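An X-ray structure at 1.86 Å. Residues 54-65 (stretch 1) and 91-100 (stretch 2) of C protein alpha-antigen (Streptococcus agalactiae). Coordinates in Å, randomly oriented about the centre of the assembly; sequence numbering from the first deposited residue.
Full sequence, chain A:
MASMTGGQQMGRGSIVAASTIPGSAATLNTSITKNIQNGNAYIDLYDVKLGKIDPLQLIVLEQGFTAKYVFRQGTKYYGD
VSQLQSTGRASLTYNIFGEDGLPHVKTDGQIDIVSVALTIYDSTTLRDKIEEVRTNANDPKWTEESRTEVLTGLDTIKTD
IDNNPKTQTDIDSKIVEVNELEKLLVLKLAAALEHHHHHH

Stretch 1 54-65: DPLQLIVLEQGF
Stretch 2, residues 91-100: SLTYNIFGED

Stretch 1 is a short 3-10 segment, 55-58, followed by a strand, 59-61, and a type II beta turn from E62 to F65. Stretch 2 is mostly a strand that starts before S91. E99 and D100 follow as loop or turn. From P55 to G64 the stretches run the same general way. After the turn the chain doubles back, so G64 to F65 runs opposite to G98 to E99. There CA of G64 lies 6.0 Å from CA of E99 and CA of F65 lies 4.9 Å from CA of G98. At the other end they are further apart: CA of P55 is 8.7 Å from CA of L92, and CA of L56 is 8.3 Å from CA of Y94. Side chains fill that wider gap. The contact buries 496 Å², both sides summed.

D54 does not reach stretch 2. It holds the 3-10 segment instead. Its chi1 is t, its OD2 accepts from L56 N at 2.9 Å, and its O accepts from Q57 N at 2.9 Å.

P55 (phi/psi -56/-28) points its CB toward stretch 2. Its O is the acceptor of the one direct hydrogen bond between the stretches, from Y94 OH at 2.6 Å. The same O accepts from L58 N at 3.0 Å. Y94, with chi1 m and chi2 -86°, gives up 104 Å² to this contact, the largest share of any residue. Its ring supplies apolar surface, and its hydroxyl gives P55 O a second donor.

L56 (m, t) points its CB away, but its end comes back to the ring edge, with CD2 4.2 Å from Y94 CE1. Q57 (m, t) points away and makes no contact.

L58 (m, t) points toward stretch 2 and is buried. Its CB is 3.5 Å from Y94 OH, and its CD1 is 4.4 Å from CD2 of L92 (t, p). L92 CD1 also lies 4.5 Å from P55 CB. These apolar groups suit a buried site.

I59 has phi/psi -129/157 and chi1 p. Its N makes only a weak bond, to L56 O at 3.5 Å. Its CG2 sits over one face of the Y94 ring, 3.6 Å from the ring centroid and 14° off the normal, a CH-pi contact.

V60 is exposed and out of reach. L61 (m, t) points toward stretch 2, and its CD2 packs 4.1 Å from CD1 of I96 (m, m). E62 and Q63 are the first two residues of the turn, which F65 N closes by bonding to E62 O at 3.2 Å.

G64 has phi/psi 92/-3. A CB here would jam against the carbonyl O of Q63, so the backbone calls for glycine. G64 O lies 3.5 Å from E99 CG. One water bridges the stretches, donating to G64 O at 3.2 Å and accepting from E99 N at 3.0 Å.

The CA-to-CB bond of F65 (chi1 m, chi2 94°) points sideways. Its CD2 lies 4.1 Å from I96 CG2 and 3.9 Å from G98 CA. F65 CA makes a CA-H...O contact with F97 O at 3.3 Å. F97 itself points its CB away from stretch 1.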

# COMPACT_ATOMS: atom_id res chain seq x y z
N ASP A 54 10.42 0.65 -5.65
CA ASP A 54 11.56 -0.08 -6.14
C ASP A 54 11.79 -1.26 -5.21
O ASP A 54 12.28 -1.08 -4.09
CB ASP A 54 12.80 0.82 -6.12
CG ASP A 54 14.06 0.07 -6.52
OD1 ASP A 54 15.13 0.71 -6.54
OD2 ASP A 54 14.06 -1.15 -6.80
N PRO A 55 11.40 -2.47 -5.64
CA PRO A 55 11.50 -3.65 -4.77
C PRO A 55 12.92 -3.90 -4.25
O PRO A 55 13.07 -4.45 -3.14
CB PRO A 55 11.04 -4.81 -5.66
CG PRO A 55 10.12 -4.14 -6.68
CD PRO A 55 10.83 -2.80 -6.96
N LEU A 56 13.93 -3.48 -5.00
CA LEU A 56 15.32 -3.64 -4.53
C LEU A 56 15.62 -2.86 -3.28
O LEU A 56 16.54 -3.19 -2.52
CB LEU A 56 16.34 -3.34 -5.63
CG LEU A 56 16.38 -4.31 -6.82
CD1 LEU A 56 17.49 -3.93 -7.82
CD2 LEU A 56 16.53 -5.77 -6.36
N GLN A 57 14.84 -1.81 -3.03
CA GLN A 57 15.06 -1.02 -1.83
C GLN A 57 14.50 -1.70 -0.58
O GLN A 57 14.75 -1.25 0.53
CB GLN A 57 14.53 0.42 -2.00
CG GLN A 57 15.36 1.23 -3.02
CD GLN A 57 14.77 2.59 -3.36
OE1 GLN A 57 13.85 3.07 -2.70
NE2 GLN A 57 15.31 3.22 -4.41
N LEU A 58 13.80 -2.83 -0.76
CA LEU A 58 13.20 -3.54 0.37
C LEU A 58 14.14 -4.58 0.96
O LEU A 58 13.80 -5.25 1.93
CB LEU A 58 11.87 -4.19 -0.05
CG LEU A 58 10.85 -3.24 -0.72
CD1 LEU A 58 9.59 -4.01 -1.16
CD2 LEU A 58 10.48 -2.12 0.27
N ILE A 59 15.33 -4.71 0.38
CA ILE A 59 16.30 -5.65 0.92
C ILE A 59 17.66 -5.00 1.15
O ILE A 59 17.97 -3.98 0.53
CB ILE A 59 16.46 -6.86 0.02
CG1 ILE A 59 16.83 -6.44 -1.40
CG2 ILE A 59 15.21 -7.75 0.09
CD1 ILE A 59 17.83 -7.36 -2.01
N VAL A 60 18.44 -5.59 2.05
CA VAL A 60 19.79 -5.13 2.29
C VAL A 60 20.75 -6.23 1.82
O VAL A 60 20.62 -7.38 2.23
CB VAL A 60 20.02 -4.79 3.78
CG1 VAL A 60 21.49 -4.45 4.05
CG2 VAL A 60 19.12 -3.64 4.21
N LEU A 61 21.69 -5.85 0.97
CA LEU A 61 22.62 -6.81 0.37
C LEU A 61 24.02 -6.61 0.91
O LEU A 61 24.50 -5.48 1.07
CB LEU A 61 22.70 -6.60 -1.12
CG LEU A 61 21.66 -7.25 -1.99
CD1 LEU A 61 21.71 -6.50 -3.30
CD2 LEU A 61 22.02 -8.73 -2.17
N GLU A 62 24.66 -7.74 1.16
CA GLU A 62 26.08 -7.79 1.48
C GLU A 62 26.92 -7.31 0.30
O GLU A 62 26.53 -7.47 -0.88
CB GLU A 62 26.45 -9.23 1.86
CG GLU A 62 26.41 -9.52 3.35
CD GLU A 62 26.45 -11.00 3.69
OE1 GLU A 62 27.09 -11.80 2.95
OE2 GLU A 62 25.82 -11.37 4.71
N GLN A 63 28.07 -6.71 0.61
CA GLN A 63 29.01 -6.28 -0.42
C GLN A 63 29.39 -7.48 -1.30
O GLN A 63 29.57 -8.59 -0.79
CB GLN A 63 30.25 -5.65 0.22
CG GLN A 63 31.14 -4.85 -0.74
CD GLN A 63 32.31 -5.67 -1.31
OE1 GLN A 63 32.80 -5.38 -2.41
NE2 GLN A 63 32.74 -6.69 -0.57
N GLY A 64 29.46 -7.25 -2.60
CA GLY A 64 29.85 -8.27 -3.55
C GLY A 64 28.70 -9.06 -4.14
O GLY A 64 28.91 -9.92 -4.99
N PHE A 65 27.47 -8.78 -3.68
CA PHE A 65 26.30 -9.49 -4.19
C PHE A 65 25.28 -8.54 -4.79
O PHE A 65 25.17 -7.39 -4.37
CB PHE A 65 25.68 -10.30 -3.05
CG PHE A 65 26.56 -11.43 -2.60
CD1 PHE A 65 27.43 -11.26 -1.53
CD2 PHE A 65 26.57 -12.63 -3.29
CE1 PHE A 65 28.26 -12.30 -1.13
CE2 PHE A 65 27.43 -13.68 -2.88
CZ PHE A 65 28.26 -13.50 -1.80
N SER A 91 3.77 -13.66 -4.88
CA SER A 91 5.02 -13.80 -4.17
C SER A 91 6.05 -12.86 -4.79
O SER A 91 5.91 -12.39 -5.95
CB SER A 91 5.52 -15.26 -4.21
OG SER A 91 6.04 -15.56 -5.50
N LEU A 92 7.03 -12.54 -3.95
CA LEU A 92 8.15 -11.68 -4.29
C LEU A 92 9.39 -12.48 -3.89
O LEU A 92 9.49 -12.99 -2.77
CB LEU A 92 8.05 -10.34 -3.51
CG LEU A 92 9.30 -9.42 -3.46
CD1 LEU A 92 9.90 -9.04 -4.85
CD2 LEU A 92 9.02 -8.15 -2.66
N THR A 93 10.31 -12.65 -4.85
CA THR A 93 11.54 -13.40 -4.58
C THR A 93 12.72 -12.57 -5.02
O THR A 93 12.65 -11.95 -6.06
CB THR A 93 11.55 -14.70 -5.39
OG1 THR A 93 10.43 -15.51 -5.00
CG2 THR A 93 12.81 -15.55 -5.02
N TYR A 94 13.80 -12.58 -4.24
CA TYR A 94 15.02 -11.93 -4.63
C TYR A 94 16.00 -13.08 -4.93
O TYR A 94 16.29 -13.90 -4.06
CB TYR A 94 15.54 -11.08 -3.49
CG TYR A 94 14.62 -9.91 -3.21
CD1 TYR A 94 14.75 -8.71 -3.92
CD2 TYR A 94 13.57 -10.04 -2.29
CE1 TYR A 94 13.88 -7.61 -3.67
CE2 TYR A 94 12.69 -8.96 -2.04
CZ TYR A 94 12.86 -7.75 -2.73
OH TYR A 94 12.02 -6.69 -2.45
N ASN A 95 16.45 -13.14 -6.16
CA ASN A 95 17.49 -14.09 -6.55
C ASN A 95 18.82 -13.36 -6.35
O ASN A 95 18.99 -12.28 -6.87
CB ASN A 95 17.27 -14.52 -8.01
CG ASN A 95 15.99 -15.39 -8.17
OD1 ASN A 95 15.65 -16.15 -7.27
ND2 ASN A 95 15.27 -15.24 -9.28
N ILE A 96 19.77 -14.00 -5.67
CA ILE A 96 20.99 -13.35 -5.24
C ILE A 96 22.14 -13.92 -6.11
O ILE A 96 22.24 -15.14 -6.29
CB ILE A 96 21.26 -13.63 -3.75
CG1 ILE A 96 20.01 -13.29 -2.88
CG2 ILE A 96 22.47 -12.86 -3.24
CD1 ILE A 96 19.48 -11.86 -3.09
N PHE A 97 22.98 -13.02 -6.61
CA PHE A 97 24.07 -13.37 -7.54
C PHE A 97 25.42 -12.86 -7.04
O PHE A 97 25.50 -11.74 -6.53
CB PHE A 97 23.78 -12.73 -8.91
CG PHE A 97 22.51 -13.22 -9.54
CD1 PHE A 97 21.30 -12.54 -9.32
CD2 PHE A 97 22.49 -14.40 -10.27
CE1 PHE A 97 20.10 -13.03 -9.86
CE2 PHE A 97 21.29 -14.88 -10.84
CZ PHE A 97 20.09 -14.17 -10.62
N GLY A 98 26.48 -13.67 -7.23
CA GLY A 98 27.83 -13.19 -6.99
C GLY A 98 28.32 -12.31 -8.12
O GLY A 98 27.61 -12.08 -9.11
N GLU A 99 29.56 -11.82 -7.97
CA GLU A 99 30.17 -10.93 -8.96
C GLU A 99 30.26 -11.55 -10.34
O GLU A 99 30.29 -10.81 -11.33
CB GLU A 99 31.54 -10.48 -8.49
CG GLU A 99 31.50 -9.49 -7.34
CD GLU A 99 32.85 -9.31 -6.67
OE1 GLU A 99 33.78 -10.12 -6.92
OE2 GLU A 99 32.99 -8.34 -5.89
N ASP A 100 30.26 -12.88 -10.44
CA ASP A 100 30.34 -13.49 -11.78
C ASP A 100 28.99 -13.58 -12.49
O ASP A 100 28.90 -14.10 -13.58
CB ASP A 100 30.99 -14.89 -11.69
CG ASP A 100 30.30 -15.80 -10.69
OD1 ASP A 100 29.16 -15.49 -10.27
OD2 ASP A 100 30.84 -16.85 -10.27
O HOH W 1 30.77 -12.52 -5.30